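Local coordinates for glycerophosphodiester phosphodiesterase (Cytophaga hutchinsonii ATCC 33406, PDB 3CH0), which belongs to the glycerophosphoryl diester phosphodiesterase family and is built on a TIM-barrel fold, at residues A[30-44]-A[124-138]. Numbering follows the deposited sequence.
With EDO (1,2-ethanediol), chain O.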
loop_
_atom_site.group_PDB
_atom_site.type_symbol
_atom_site.label_atom_id
_atom_site.label_comp_id
_atom_site.label_asym_id
_atom_site.label_seq_id
_atom_site.Cartn_x
_atom_site.Cartn_y
_atom_site.Cartn_z
ATOM N N THR A 30 -3.023 12.964 4.192
ATOM C CA THR A 30 -2.652 14.349 4.573
ATOM C C THR A 30 -1.933 14.391 5.901
ATOM O O THR A 30 -0.903 15.008 6.015
ATOM C CB THR A 30 -3.905 15.223 4.640
ATOM O OG1 THR A 30 -4.636 15.171 3.395
ATOM C CG2 THR A 30 -3.524 16.697 4.968
ATOM N N LYS A 31 -2.424 13.634 6.891
ATOM C CA LYS A 31 -1.735 13.496 8.164
ATOM C C LYS A 31 -0.323 12.948 7.985
ATOM O O LYS A 31 0.625 13.459 8.593
ATOM C CB LYS A 31 -2.564 12.608 9.099
ATOM C CG LYS A 31 -1.902 12.214 10.402
ATOM C CD LYS A 31 -1.745 13.307 11.356
ATOM C CE LYS A 31 -1.168 12.765 12.666
ATOM N NZ LYS A 31 -0.833 13.887 13.592
ATOM N N ALA A 32 -0.162 11.869 7.210
ATOM C CA ALA A 32 1.160 11.292 7.045
ATOM C C ALA A 32 2.094 12.308 6.363
ATOM O O ALA A 32 3.281 12.384 6.708
ATOM C CB ALA A 32 1.053 9.971 6.216
ATOM N N LEU A 33 1.583 13.025 5.372
ATOM C CA LEU A 33 2.358 14.041 4.650
ATOM C C LEU A 33 2.852 15.104 5.643
ATOM O O LEU A 33 4.047 15.404 5.718
ATOM C CB LEU A 33 1.467 14.724 3.608
ATOM C CG LEU A 33 1.315 14.140 2.214
ATOM C CD1 LEU A 33 -0.150 14.352 1.661
ATOM C CD2 LEU A 33 2.330 14.743 1.258
ATOM N N LEU A 34 1.935 15.565 6.466
ATOM C CA LEU A 34 2.259 16.621 7.429
ATOM C C LEU A 34 3.183 16.115 8.518
ATOM O O LEU A 34 3.962 16.907 9.071
ATOM C CB LEU A 34 1.006 17.192 8.024
ATOM C CG LEU A 34 0.122 17.996 7.071
ATOM C CD1 LEU A 34 -1.156 18.412 7.741
ATOM C CD2 LEU A 34 0.848 19.203 6.523
ATOM N N LEU A 35 3.115 14.833 8.879
ATOM C CA LEU A 35 4.029 14.276 9.865
ATOM C C LEU A 35 5.424 14.246 9.322
ATOM O O LEU A 35 6.389 14.319 10.108
ATOM C CB LEU A 35 3.614 12.839 10.228
ATOM C CG LEU A 35 2.518 12.569 11.241
ATOM C CD1 LEU A 35 2.197 11.037 11.344
ATOM C CD2 LEU A 35 2.856 13.104 12.621
ATOM N N GLY A 36 5.541 14.087 8.002
ATOM C CA GLY A 36 6.812 14.059 7.341
ATOM C C GLY A 36 7.280 12.712 6.858
ATOM O O GLY A 36 8.484 12.514 6.654
ATOM N N VAL A 37 6.347 11.799 6.578
ATOM C CA VAL A 37 6.799 10.530 6.037
ATOM C C VAL A 37 7.536 10.655 4.718
ATOM O O VAL A 37 7.313 11.601 3.939
ATOM C CB VAL A 37 5.661 9.508 5.881
ATOM C CG1 VAL A 37 4.973 9.313 7.256
ATOM C CG2 VAL A 37 4.652 9.892 4.777
ATOM N N THR A 38 8.393 9.689 4.427
ATOM C CA THR A 38 9.084 9.697 3.174
ATOM C C THR A 38 8.109 9.320 2.027
ATOM O O THR A 38 8.192 9.844 0.910
ATOM C CB THR A 38 10.187 8.627 3.201
ATOM O OG1 THR A 38 10.949 8.705 4.396
ATOM C CG2 THR A 38 11.059 8.733 1.920
ATOM N N THR A 39 7.217 8.370 2.327
ATOM C CA THR A 39 6.402 7.671 1.327
ATOM C C THR A 39 5.000 7.423 1.855
ATOM O O THR A 39 4.827 7.019 3.036
ATOM C CB THR A 39 7.045 6.312 1.050
ATOM O OG1 THR A 39 8.395 6.521 0.578
ATOM C CG2 THR A 39 6.296 5.456 -0.019
ATOM N N LEU A 40 4.031 7.683 0.996
ATOM C CA LEU A 40 2.654 7.269 1.260
ATOM C C LEU A 40 2.531 5.864 0.660
ATOM O O LEU A 40 2.777 5.687 -0.533
ATOM C CB LEU A 40 1.680 8.189 0.575
ATOM C CG LEU A 40 1.804 9.696 0.930
ATOM C CD1 LEU A 40 0.796 10.509 0.094
ATOM C CD2 LEU A 40 1.543 9.875 2.415
ATOM N N GLU A 41 2.120 4.915 1.475
ATOM C CA GLU A 41 1.872 3.552 1.074
ATOM C C GLU A 41 0.336 3.339 0.976
ATOM O O GLU A 41 -0.450 3.850 1.793
ATOM C CB GLU A 41 2.524 2.568 2.044
ATOM C CG GLU A 41 2.480 1.095 1.633
ATOM C CD GLU A 41 1.140 0.422 1.781
ATOM O OE1 GLU A 41 0.233 0.854 2.546
ATOM O OE2 GLU A 41 0.939 -0.648 1.153
ATOM N N PHE A 42 -0.131 2.632 -0.047
ATOM C CA PHE A 42 -1.562 2.522 -0.250
ATOM C C PHE A 42 -1.834 1.425 -1.263
ATOM O O PHE A 42 -0.938 0.885 -1.867
ATOM C CB PHE A 42 -2.167 3.848 -0.749
ATOM C CG PHE A 42 -1.428 4.394 -1.937
ATOM C CD1 PHE A 42 -0.313 5.195 -1.772
ATOM C CD2 PHE A 42 -1.841 4.100 -3.253
ATOM C CE1 PHE A 42 0.414 5.641 -2.832
ATOM C CE2 PHE A 42 -1.110 4.524 -4.340
ATOM C CZ PHE A 42 0.010 5.303 -4.134
ATOM N N ASP A 43 -3.115 1.112 -1.430
ATOM C CA ASP A 43 -3.614 -0.037 -2.187
ATOM C C ASP A 43 -4.564 0.450 -3.248
ATOM O O ASP A 43 -5.285 1.420 -3.034
ATOM C CB ASP A 43 -4.373 -0.889 -1.215
ATOM C CG ASP A 43 -3.569 -1.246 -0.000
ATOM O OD1 ASP A 43 -2.561 -1.936 -0.188
ATOM O OD2 ASP A 43 -3.947 -0.939 1.160
ATOM N N LEU A 44 -4.541 -0.211 -4.417
ATOM C CA LEU A 44 -5.324 0.195 -5.566
ATOM C C LEU A 44 -6.158 -0.931 -6.126
ATOM O O LEU A 44 -5.699 -2.088 -6.262
ATOM C CB LEU A 44 -4.436 0.735 -6.682
ATOM C CG LEU A 44 -3.441 1.843 -6.306
ATOM C CD1 LEU A 44 -2.428 2.170 -7.407
ATOM C CD2 LEU A 44 -4.230 3.096 -5.910
ATOM N N ALA A 124 -1.401 15.067 -2.558
ATOM C CA ALA A 124 -0.039 14.911 -2.155
ATOM C C ALA A 124 0.885 15.865 -2.930
ATOM O O ALA A 124 1.778 16.462 -2.345
ATOM C CB ALA A 124 0.406 13.448 -2.323
ATOM N N GLU A 125 0.697 15.944 -4.247
ATOM C CA GLU A 125 1.552 16.797 -5.058
ATOM C C GLU A 125 1.391 18.266 -4.706
ATOM O O GLU A 125 2.359 19.013 -4.847
ATOM C CB GLU A 125 1.266 16.600 -6.540
ATOM C CG GLU A 125 1.727 15.231 -7.029
ATOM C CD GLU A 125 3.219 15.019 -6.878
ATOM O OE1 GLU A 125 3.996 15.737 -7.572
ATOM O OE2 GLU A 125 3.682 14.144 -6.067
ATOM N N LYS A 126 0.179 18.678 -4.341
ATOM C CA LYS A 126 -0.003 20.109 -3.926
ATOM C C LYS A 126 0.811 20.394 -2.664
ATOM O O LYS A 126 1.332 21.521 -2.468
ATOM C CB LYS A 126 -1.479 20.399 -3.653
ATOM C CG LYS A 126 -1.755 21.836 -3.195
ATOM N N LEU A 127 0.915 19.416 -1.779
ATOM C CA LEU A 127 1.581 19.598 -0.503
ATOM C C LEU A 127 3.075 19.386 -0.582
ATOM O O LEU A 127 3.807 19.975 0.210
ATOM C CB LEU A 127 1.014 18.668 0.542
ATOM C CG LEU A 127 -0.435 18.989 0.958
ATOM C CD1 LEU A 127 -1.125 17.871 1.828
ATOM C CD2 LEU A 127 -0.412 20.361 1.732
ATOM N N SER A 128 3.543 18.541 -1.509
ATOM C CA SER A 128 4.947 18.247 -1.551
ATOM C C SER A 128 5.386 17.824 -2.944
ATOM O O SER A 128 4.722 17.038 -3.635
ATOM C CB SER A 128 5.235 17.119 -0.569
ATOM O OG SER A 128 6.542 16.610 -0.742
ATOM N N ALA A 129 6.537 18.319 -3.352
ATOM C CA ALA A 129 7.118 17.847 -4.584
ATOM C C ALA A 129 8.117 16.728 -4.324
ATOM O O ALA A 129 8.634 16.188 -5.276
ATOM C CB ALA A 129 7.837 19.017 -5.326
ATOM N N LYS A 130 8.421 16.401 -3.069
ATOM C CA LYS A 130 9.399 15.357 -2.775
ATOM C C LYS A 130 8.777 14.031 -2.266
ATOM O O LYS A 130 9.464 13.035 -2.174
ATOM C CB LYS A 130 10.426 15.867 -1.762
ATOM C CG LYS A 130 11.345 17.036 -2.316
ATOM N N ILE A 131 7.494 14.068 -1.967
ATOM C CA ILE A 131 6.807 12.859 -1.452
ATOM C C ILE A 131 6.967 11.699 -2.446
ATOM O O ILE A 131 6.917 11.862 -3.657
ATOM C CB ILE A 131 5.304 13.117 -1.149
ATOM C CG1 ILE A 131 4.648 11.955 -0.386
ATOM C CG2 ILE A 131 4.522 13.441 -2.456
ATOM C CD1 ILE A 131 5.189 11.734 1.018
ATOM N N GLN A 132 7.121 10.503 -1.903
ATOM C CA GLN A 132 7.161 9.284 -2.676
ATOM C C GLN A 132 5.888 8.457 -2.418
ATOM O O GLN A 132 5.172 8.667 -1.422
ATOM C CB GLN A 132 8.453 8.501 -2.365
ATOM C CG GLN A 132 9.672 9.214 -2.878
ATOM C CD GLN A 132 10.966 8.636 -2.436
ATOM O OE1 GLN A 132 11.601 9.162 -1.511
ATOM N NE2 GLN A 132 11.390 7.562 -3.070
ATOM N N TYR A 133 5.620 7.520 -3.337
ATOM C CA TYR A 133 4.430 6.718 -3.349
ATOM C C TYR A 133 4.843 5.240 -3.452
ATOM O O TYR A 133 5.730 4.904 -4.227
ATOM C CB TYR A 133 3.616 7.057 -4.583
ATOM C CG TYR A 133 3.193 8.476 -4.717
ATOM C CD1 TYR A 133 4.038 9.441 -5.309
ATOM C CD2 TYR A 133 1.952 8.895 -4.283
ATOM C CE1 TYR A 133 3.633 10.759 -5.417
ATOM C CE2 TYR A 133 1.503 10.196 -4.449
ATOM C CZ TYR A 133 2.376 11.150 -4.975
ATOM O OH TYR A 133 1.875 12.449 -5.113
ATOM N N ASN A 134 4.115 4.384 -2.735
ATOM C CA ASN A 134 4.261 2.952 -2.864
ATOM C C ASN A 134 2.859 2.406 -2.984
ATOM O O ASN A 134 2.117 2.285 -1.975
ATOM C CB ASN A 134 4.981 2.406 -1.640
ATOM C CG ASN A 134 5.322 0.936 -1.779
ATOM O OD1 ASN A 134 5.086 0.351 -2.871
ATOM N ND2 ASN A 134 5.724 0.295 -0.672
ATOM N N GLY A 135 2.452 2.119 -4.227
ATOM C CA GLY A 135 1.092 1.704 -4.512
ATOM C C GLY A 135 0.978 0.257 -4.870
ATOM O O GLY A 135 1.676 -0.203 -5.749
ATOM N N GLU A 136 0.038 -0.414 -4.200
ATOM C CA GLU A 136 -0.131 -1.875 -4.331
ATOM C C GLU A 136 -1.213 -2.217 -5.313
ATOM O O GLU A 136 -2.352 -1.812 -5.156
ATOM C CB GLU A 136 -0.410 -2.543 -2.966
ATOM C CG GLU A 136 -0.428 -4.098 -3.058
ATOM C CD GLU A 136 -0.482 -4.815 -1.762
ATOM O OE1 GLU A 136 -0.295 -4.208 -0.694
ATOM O OE2 GLU A 136 -0.777 -6.059 -1.841
ATOM N N ILE A 137 -0.875 -2.982 -6.342
ATOM C CA ILE A 137 -1.864 -3.612 -7.193
ATOM C C ILE A 137 -2.440 -4.836 -6.531
ATOM O O ILE A 137 -1.740 -5.842 -6.397
ATOM C CB ILE A 137 -1.323 -3.888 -8.637
ATOM C CG1 ILE A 137 -1.158 -2.507 -9.310
ATOM C CG2 ILE A 137 -2.250 -4.767 -9.469
ATOM C CD1 ILE A 137 -1.081 -2.473 -10.836
ATOM N N LYS A 138 -3.671 -4.693 -6.061
ATOM C CA LYS A 138 -4.354 -5.758 -5.390
ATOM C C LYS A 138 -5.059 -6.769 -6.310
ATOM O O LYS A 138 -6.269 -6.879 -6.314
ATOM C CB LYS A 138 -5.353 -5.153 -4.382
ATOM C CG LYS A 138 -4.685 -4.492 -3.194
ATOM C CD LYS A 138 -4.076 -5.505 -2.215
ATOM C CE LYS A 138 -3.631 -4.988 -0.853
ATOM N NZ LYS A 138 -2.807 -6.032 -0.047
HETATM C C1 EDO O . 14.038 5.726 -0.547
HETATM O O1 EDO O . 13.248 5.893 -1.739
HETATM C C2 EDO O . 13.924 6.913 0.420
HETATM O O2 EDO O . 14.239 8.150 -0.255
HETATM O O HOH W 1 10.235 11.405 0.025
#
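L40 and F42 each use both backbone N and O to join strands 39-44 and 132-137, parallel neighbours in the wall of the TIM barrel: L40 bonds to Q132 and N134, F42 to N134 and E136. N134 N donates to L40 O at 2.9 Å. T39, E41, N134 and E136 share one face of the sheet; L40, F42 and Y133 lie on the other, against helix 117-127. With chi1 at 51°, the F42 ring folds back over the neighbouring strand, and G135 CA makes a CH-pi contact with its face, 3.9 Å from the centroid. Y133 CB and CD2 pack against F42 CE1, and Y133 OH donates to the anti lone pair of E125 OE2. I131, just before strand 132-137, reaches helix 26-35 and the strand after it: CB lies 4.2 Å from L33 CD2, CG1 4.0 Å from L33 CD2 and 3.9 Å from L40 CG, and CD1 ends near V37 O and 3.5 Å from T38 O. That reach follows from CG1 standing anti to the backbone N (chi1 -170°). At the opposite end of the strands, E136 OE1 and D43 OD1 lie 3.2 Å apart without a hydrogen bond, K138 CE beside D43 OD1; N24 bonds D43 OD2, and E136 and K138 both bind citric acid. K138 NZ donates to E136 OE2 in a 2.7 Å salt bridge, from above the carboxylate plane.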